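Local coordinates for aspartate aminotransferase (Plasmodium falciparum, PDB 3K7Y), which catalyses transamination between L-aspartate and 2-oxoglutarate, giving oxaloacetate and L-glutamate, as a homodimer that uses pyridoxal 5'-phosphate as cofactor, at the interface of chains A and B. Residues are numbered along the deposited sequence; one frame, centred on the assembly and turned at random. Chains: chain A/B, Aspartate aminotransferase.

The interface of chains A and B. Residues chain A 68, 285-288; chain B 107-108, 257.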
# COMPACT_ATOMS: atom_id res chain seq x y z
N TYR A 68 -10.41 4.13 -9.08
CA TYR A 68 -9.68 4.70 -7.96
C TYR A 68 -10.63 4.99 -6.80
O TYR A 68 -11.72 5.54 -7.03
CB TYR A 68 -9.09 6.04 -8.37
CG TYR A 68 -7.87 6.05 -9.24
CD1 TYR A 68 -6.81 5.19 -9.00
CD2 TYR A 68 -7.76 6.96 -10.29
CE1 TYR A 68 -5.66 5.22 -9.80
CE2 TYR A 68 -6.62 6.99 -11.11
CZ TYR A 68 -5.58 6.12 -10.85
OH TYR A 68 -4.44 6.14 -11.61
N PHE A 285 2.40 9.02 -0.38
CA PHE A 285 2.81 7.62 -0.32
C PHE A 285 2.24 6.78 -1.49
O PHE A 285 2.96 6.52 -2.47
CB PHE A 285 2.49 7.01 1.06
CG PHE A 285 3.33 7.58 2.17
CD1 PHE A 285 4.68 7.23 2.30
CD2 PHE A 285 2.80 8.49 3.06
CE1 PHE A 285 5.48 7.80 3.30
CE2 PHE A 285 3.59 9.06 4.07
CZ PHE A 285 4.94 8.70 4.19
N TYR A 286 0.98 6.37 -1.40
CA TYR A 286 0.36 5.55 -2.44
C TYR A 286 -0.97 6.06 -3.00
O TYR A 286 -1.64 5.33 -3.71
CB TYR A 286 0.17 4.12 -1.95
CG TYR A 286 -0.65 4.01 -0.67
CD1 TYR A 286 -2.02 3.72 -0.71
CD2 TYR A 286 -0.04 4.21 0.58
CE1 TYR A 286 -2.76 3.63 0.47
CE2 TYR A 286 -0.77 4.13 1.75
CZ TYR A 286 -2.12 3.84 1.70
OH TYR A 286 -2.83 3.75 2.87
N SER A 287 -1.34 7.29 -2.67
CA SER A 287 -2.58 7.93 -3.16
C SER A 287 -3.94 7.24 -2.83
O SER A 287 -4.86 7.93 -2.38
CB SER A 287 -2.46 8.25 -4.63
OG SER A 287 -2.70 7.09 -5.41
N SER A 288 -4.09 5.93 -3.04
CA SER A 288 -5.35 5.25 -2.64
C SER A 288 -5.26 3.74 -2.37
O SER A 288 -4.32 3.08 -2.82
CB SER A 288 -6.51 5.57 -3.62
OG SER A 288 -6.15 5.36 -4.97
N THR B 107 2.68 5.42 -8.14
CA THR B 107 2.88 6.23 -6.91
C THR B 107 3.63 5.41 -5.89
O THR B 107 4.61 5.88 -5.29
CB THR B 107 1.52 6.63 -6.25
OG1 THR B 107 0.65 7.21 -7.22
CG2 THR B 107 1.72 7.60 -5.10
N GLY B 108 3.15 4.19 -5.70
CA GLY B 108 3.74 3.29 -4.74
C GLY B 108 5.17 2.97 -5.07
O GLY B 108 5.96 2.70 -4.19
N ARG B 257 -4.37 -0.66 -7.88
CA ARG B 257 -3.06 -0.07 -7.55
C ARG B 257 -1.92 -0.97 -8.01
O ARG B 257 -1.03 -1.29 -7.21
CB ARG B 257 -2.94 0.26 -6.07
CG ARG B 257 -4.19 0.83 -5.44
CD ARG B 257 -4.60 2.16 -6.05
NE ARG B 257 -3.54 3.15 -5.93
CZ ARG B 257 -2.77 3.57 -6.92
NH1 ARG B 257 -2.93 3.11 -8.17
NH2 ARG B 257 -1.82 4.47 -6.66
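The backbone carbonyl oxygen O of A:Tyr286 is gripped from both subunits of the homodimer: the guanidinium NH2 of B:Arg257 donates to it over 3.1 Å, and the hydroxyl OG of A:Ser287 donates from its own chain over 2.7 Å. Both donors approach from the same face of the carbonyl. The arginine bond is nearly straight, 172° at the hydrogen, with the acceptor lying in the guanidinium plane although NH2 itself stands above the carbonyl plane. A:Ser287 OG also sits over one face of the guanidinium, 3.0 Å from B:Arg257 NH2, a weak, oblique hydrogen bond at most, because the nearer NH2 hydrogen already points at A:Tyr286 O. The serine hydroxyl is brought there by a first torsion of 80°, which sets OG between its backbone N and carbonyl carbon. Farther back along the arginine, NE of B:Arg257 makes a weak, bent bond of 3.2 Å to the carbonyl O of A:Ser288, also at the guanidinium edge. CG and CD of the bent arginine chain pass alongside that same carbonyl. The loop backbone thus engages two guanidinium nitrogens, NH2 firmly and NE weakly, which should limit the rotation of the group. The ring of A:Tyr68 turns its edge to B:Arg257 NH1, with CE1 at 3.8 Å and the ring and guanidinium planes 83° apart. B:Thr107 supplies the apolar part of the contact. Its methyl CG2 lies anti to the backbone N and packs 3.6 Å from A:Tyr286 CA, while OG1 turns towards the guanidinium edge. B:Thr107 and B:Arg257 belong to the pyridoxal-phosphate pocket of chain B, where the arginine is a phosphate ligand in this family, and A:Tyr68 reaches the cofactor site from the other subunit. The chain A loop between helices 268-283 and 291-302 so probably steadies the phosphate-binding arginine of its partner's active site, beside the start of helix 105-118; the twofold axis repeats the arrangement with the chains exchanged.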